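Local coordinates for GDSL-like protein (Roseburia intestinalis L1-82, PDB 6HFZ) that removes acetyl groups from acetylated beta-mannans, acting as a two-domain esterase whose catalytic part belongs to the GDSL (SGNH) hydrolase family, at residues 35-40 with 72-77; 100-105 with 136-141. One frame throughout, in Å; residues are numbered along the deposited sequence.

Contact 1: residues 35-40 with 72-77; sequences IAFLGG and FTYINA
Ile-35 to Phe-37 pair with Tyr-74 to Asn-76 as neighbouring parallel strands whose directions differ by only 7°. Ile-35 and Phe-37 do the bonding on their side: Ile-35 N gives to Thr-73 O (2.9 Å), Ile-35 O receives Ile-75 N, Phe-37 N gives to Ile-75 O (3.0 Å), and Phe-37 O receives Ala-77 N (2.9 Å). The carbonyl of Ile-75 does more than accept that noticeably bent bond. Its oxygen also takes a CA-H...O contact from Ala-36 CA at 3.2 Å and sits in plane at the edge of the Phe-37 ring.

On the face carrying Ile-35, Phe-37, Tyr-74 and Asn-76, the Phe-37 and Tyr-74 side chains cross at about a right angle, with ring planes at 59°. They touch through CE1 of Phe-37 and CE1 of Tyr-74, 3.8 Å apart. The Tyr-74 hydroxyl accepts an almost straight bond from Asn-76 ND2, which is also bonded to Thr-43 O, while Gly-78 N binds Asn-76 OD1, so the amide is fixed from both ends. Helix 55-66 lies over this face, with Trp-63 on Ile-35 and Ala-56 on Phe-37. At the start of the paired segments, Ile-35 CG1 packs on Phe-72 CD1 at 3.6 Å, the side chains crossing obliquely.

The face of Ala-36, Leu-38, Ile-75 and Ala-77 is aliphatic: Ala-36 CB meets Ile-75 CB at 3.8 Å, and Leu-38 CD1 reaches Ala-77 CB, beside Leu-95 of helix 84-96.

This is a beta-alpha-beta crossover at the rim of the alpha/beta/alpha sandwich of SGNH hydrolases. Strand 32-39 runs through Gly-39 to Gly-40, the N-cap of a short helix, and on to Ser-41, probably the nucleophile of a Ser-His-Asp triad.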
# COMPACT_ATOMS: atom_id res chain seq x y z
N ILE A 35 -4.16 5.03 16.09
CA ILE A 35 -2.92 4.35 15.72
C ILE A 35 -3.18 3.59 14.41
O ILE A 35 -3.97 2.62 14.45
CB ILE A 35 -2.51 3.41 16.86
CG1 ILE A 35 -2.42 4.13 18.22
CG2 ILE A 35 -1.22 2.67 16.53
CD1 ILE A 35 -1.45 5.28 18.29
N ALA A 36 -2.54 3.99 13.30
CA ALA A 36 -2.88 3.46 12.01
C ALA A 36 -1.68 2.80 11.32
O ALA A 36 -0.53 3.11 11.58
CB ALA A 36 -3.46 4.54 11.16
N PHE A 37 -2.02 1.95 10.36
CA PHE A 37 -1.06 1.18 9.58
C PHE A 37 -1.54 1.09 8.13
O PHE A 37 -2.66 0.71 7.90
CB PHE A 37 -0.95 -0.24 10.13
CG PHE A 37 -0.65 -0.31 11.60
CD1 PHE A 37 -1.65 -0.12 12.54
CD2 PHE A 37 0.64 -0.60 12.05
CE1 PHE A 37 -1.38 -0.19 13.88
CE2 PHE A 37 0.91 -0.59 13.41
CZ PHE A 37 -0.10 -0.41 14.31
N LEU A 38 -0.67 1.47 7.17
CA LEU A 38 -0.97 1.44 5.76
C LEU A 38 0.13 0.61 5.09
O LEU A 38 1.30 0.90 5.20
CB LEU A 38 -1.05 2.86 5.21
CG LEU A 38 -1.43 2.98 3.72
CD1 LEU A 38 -2.91 2.73 3.54
CD2 LEU A 38 -1.06 4.36 3.18
N GLY A 39 -0.27 -0.42 4.39
CA GLY A 39 0.66 -1.36 3.84
C GLY A 39 -0.03 -2.46 3.06
O GLY A 39 -1.23 -2.35 2.78
N GLY A 40 0.76 -3.49 2.67
CA GLY A 40 0.34 -4.72 1.96
C GLY A 40 -0.10 -5.83 2.90
O GLY A 40 -0.62 -5.57 3.99
N PHE A 72 -6.87 4.24 22.89
CA PHE A 72 -6.35 4.05 21.52
C PHE A 72 -7.37 3.33 20.64
O PHE A 72 -8.05 2.39 21.09
CB PHE A 72 -5.05 3.27 21.56
CG PHE A 72 -3.93 3.96 22.27
CD1 PHE A 72 -3.22 4.98 21.63
CD2 PHE A 72 -3.58 3.62 23.58
CE1 PHE A 72 -2.15 5.60 22.24
CE2 PHE A 72 -2.50 4.24 24.18
CZ PHE A 72 -1.82 5.24 23.54
N THR A 73 -7.36 3.74 19.35
CA THR A 73 -8.17 3.16 18.30
C THR A 73 -7.23 2.56 17.24
O THR A 73 -6.30 3.23 16.86
CB THR A 73 -9.09 4.20 17.65
OG1 THR A 73 -9.96 4.70 18.68
CG2 THR A 73 -9.96 3.62 16.55
N TYR A 74 -7.52 1.32 16.86
CA TYR A 74 -6.70 0.49 15.94
C TYR A 74 -7.25 0.64 14.52
O TYR A 74 -8.42 0.33 14.29
CB TYR A 74 -6.75 -0.97 16.37
CG TYR A 74 -6.03 -1.98 15.49
CD1 TYR A 74 -4.66 -1.93 15.30
CD2 TYR A 74 -6.72 -3.03 14.92
CE1 TYR A 74 -4.00 -2.86 14.51
CE2 TYR A 74 -6.06 -4.01 14.18
CZ TYR A 74 -4.70 -3.92 13.96
OH TYR A 74 -4.16 -4.97 13.24
N ILE A 75 -6.43 1.18 13.59
CA ILE A 75 -6.79 1.37 12.19
C ILE A 75 -5.83 0.57 11.31
O ILE A 75 -4.71 0.99 11.15
CB ILE A 75 -6.79 2.86 11.82
CG1 ILE A 75 -7.74 3.67 12.70
CG2 ILE A 75 -7.08 3.08 10.33
CD1 ILE A 75 -7.23 5.06 12.88
N ASN A 76 -6.30 -0.58 10.80
CA ASN A 76 -5.51 -1.44 9.94
C ASN A 76 -6.00 -1.28 8.51
O ASN A 76 -7.01 -1.84 8.17
CB ASN A 76 -5.50 -2.90 10.35
CG ASN A 76 -4.44 -3.67 9.58
OD1 ASN A 76 -4.25 -3.43 8.39
ND2 ASN A 76 -3.74 -4.55 10.27
N ALA A 77 -5.22 -0.53 7.72
CA ALA A 77 -5.54 -0.19 6.34
C ALA A 77 -4.63 -0.97 5.38
O ALA A 77 -4.32 -0.51 4.28
CB ALA A 77 -5.40 1.28 6.12

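Contact 2: residues 100-105 with 136-141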
# COMPACT_ATOMS: atom_id res chain seq x y z
N PRO A 100 -5.80 9.81 11.68
CA PRO A 100 -4.79 9.08 12.42
C PRO A 100 -3.83 10.05 13.11
O PRO A 100 -3.55 11.16 12.58
CB PRO A 100 -4.07 8.29 11.30
CG PRO A 100 -4.20 9.21 10.09
CD PRO A 100 -5.61 9.77 10.23
N ASP A 101 -3.27 9.62 14.24
CA ASP A 101 -2.27 10.36 15.03
C ASP A 101 -0.85 9.80 14.83
O ASP A 101 0.16 10.53 14.88
CB ASP A 101 -2.67 10.37 16.50
CG ASP A 101 -3.98 11.15 16.73
OD1 ASP A 101 -4.00 12.38 16.42
OD2 ASP A 101 -5.01 10.49 17.12
N PHE A 102 -0.79 8.54 14.43
CA PHE A 102 0.41 7.79 14.18
C PHE A 102 0.12 6.87 12.99
O PHE A 102 -0.94 6.25 12.97
CB PHE A 102 0.74 6.96 15.44
CG PHE A 102 1.85 5.94 15.27
CD1 PHE A 102 3.17 6.29 15.51
CD2 PHE A 102 1.55 4.62 14.97
CE1 PHE A 102 4.19 5.35 15.37
CE2 PHE A 102 2.56 3.67 14.86
CZ PHE A 102 3.87 4.04 15.07
N VAL A 103 1.01 6.86 12.00
CA VAL A 103 0.87 6.09 10.78
C VAL A 103 2.19 5.34 10.52
O VAL A 103 3.22 6.00 10.39
CB VAL A 103 0.59 6.99 9.55
CG1 VAL A 103 0.51 6.14 8.28
CG2 VAL A 103 -0.69 7.80 9.76
N ILE A 104 2.11 4.02 10.47
CA ILE A 104 3.18 3.17 9.87
C ILE A 104 2.88 2.97 8.39
O ILE A 104 1.71 2.62 8.01
CB ILE A 104 3.31 1.84 10.61
CG1 ILE A 104 4.19 2.05 11.85
CG2 ILE A 104 3.87 0.73 9.67
CD1 ILE A 104 4.23 0.89 12.82
N ILE A 105 3.91 3.19 7.57
CA ILE A 105 3.82 2.95 6.17
C ILE A 105 4.73 1.77 5.82
O ILE A 105 5.91 1.79 6.11
CB ILE A 105 4.19 4.21 5.37
CG1 ILE A 105 3.22 5.36 5.60
CG2 ILE A 105 4.29 3.86 3.90
CD1 ILE A 105 3.64 6.62 4.96
N ALA A 136 2.38 11.67 13.16
CA ALA A 136 3.69 11.05 13.23
C ALA A 136 3.70 9.89 12.23
O ALA A 136 2.73 9.12 12.16
CB ALA A 136 3.97 10.56 14.62
N VAL A 137 4.77 9.83 11.45
CA VAL A 137 4.93 8.79 10.43
C VAL A 137 6.20 8.01 10.73
O VAL A 137 7.24 8.61 11.00
CB VAL A 137 4.99 9.41 9.03
CG1 VAL A 137 5.25 8.37 7.94
CG2 VAL A 137 3.73 10.21 8.70
N LEU A 138 6.09 6.67 10.71
CA LEU A 138 7.22 5.76 10.85
C LEU A 138 7.22 4.81 9.65
O LEU A 138 6.18 4.15 9.38
CB LEU A 138 7.07 4.99 12.16
CG LEU A 138 8.02 3.82 12.38
CD1 LEU A 138 9.42 4.35 12.52
CD2 LEU A 138 7.59 3.02 13.60
N LEU A 139 8.34 4.73 8.94
CA LEU A 139 8.43 3.82 7.80
C LEU A 139 8.91 2.46 8.31
O LEU A 139 9.81 2.37 9.19
CB LEU A 139 9.37 4.39 6.73
CG LEU A 139 9.09 5.80 6.25
CD1 LEU A 139 9.95 6.14 5.07
CD2 LEU A 139 7.64 6.01 5.86
N VAL A 140 8.28 1.39 7.82
CA VAL A 140 8.73 0.06 8.19
C VAL A 140 9.12 -0.71 6.92
O VAL A 140 8.36 -0.78 5.96
CB VAL A 140 7.64 -0.68 9.00
CG1 VAL A 140 7.97 -2.16 9.17
CG2 VAL A 140 7.40 -0.04 10.36
N HIS A 141 10.32 -1.28 6.91
CA HIS A 141 10.85 -2.01 5.75
C HIS A 141 10.96 -3.51 6.06
O HIS A 141 11.89 -3.92 6.77
CB HIS A 141 12.25 -1.48 5.36
CG HIS A 141 12.39 0.01 5.21
ND1 HIS A 141 11.69 0.73 4.25
CD2 HIS A 141 13.12 0.92 5.89
CE1 HIS A 141 11.98 2.02 4.37
NE2 HIS A 141 12.85 2.16 5.34
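Phe-102 offers the one aromatic ring that meets the opposite strand, and it does so obliquely: its CZ reaches Leu-138 CD2 at 4.1 Å, and its CD1 approaches Ala-136 CB more loosely. Its side chain runs beside that of Leu-138 in the same direction, with CG anti to the backbone N (chi1 170°). Trp-63 of helix 55-66 meets this ring edge-to-face.

Further along the same face, Ile-104 bridges two residues of the neighbouring strand. Its CG1 lies 3.9 Å from Leu-138 CD2, while its CG2 crosses to Val-140 CG2 at 3.7 Å. An alanine here would probably leave Leu-138 CD2 and Val-140 CG2 without their shared filler and open a gap against Phe-37 as well. On the reverse face, Ile-105 CD1 touches Val-137 CG1 at 3.8 Å and Ile-105 CB packs on Leu-139 CD2, and both Ile-105 and Leu-139 touch Tyr-121 of helix 115-129.

Five parallel-strand bonds join the backbones, from Ala-136 N to Asp-101 O (3.0 Å) up to Val-140 N to Ile-105 O (2.9 Å). The Asp-101 carboxylate is bonded outside the pair, by OD2 to Asn-34 N and by OD1 in a salt bridge with Arg-26.

Wholly buried and apolar across both faces, the pair forms the strands of a beta-alpha-beta unit closed by helix 115-129, at the centre of the Rossmann-like SGNH sheet.

Contacts 1 and 2 follow one another along the chain and are parts of a single mixed sheet, their centres 9 Å apart. Strands 32-39 and 102-106 are the neighbours that join them, giving the order 71-78, 32-39, 102-106, 136-141 from one rim inward. The seam is bonded by Ala-36 N to Phe-102 O and Leu-38 N to Ile-104 O, both 2.8 Å and probable hydrogen bonds. Side chains continue across it: Phe-37 CE2 packs on Ile-104 CD1, and Ile-35 CG2 on Phe-102 CD2. Four parallel strands thus build one continuous core within the GDSL-like region, from which the probable nucleophile Ser-41 follows strand 32-39.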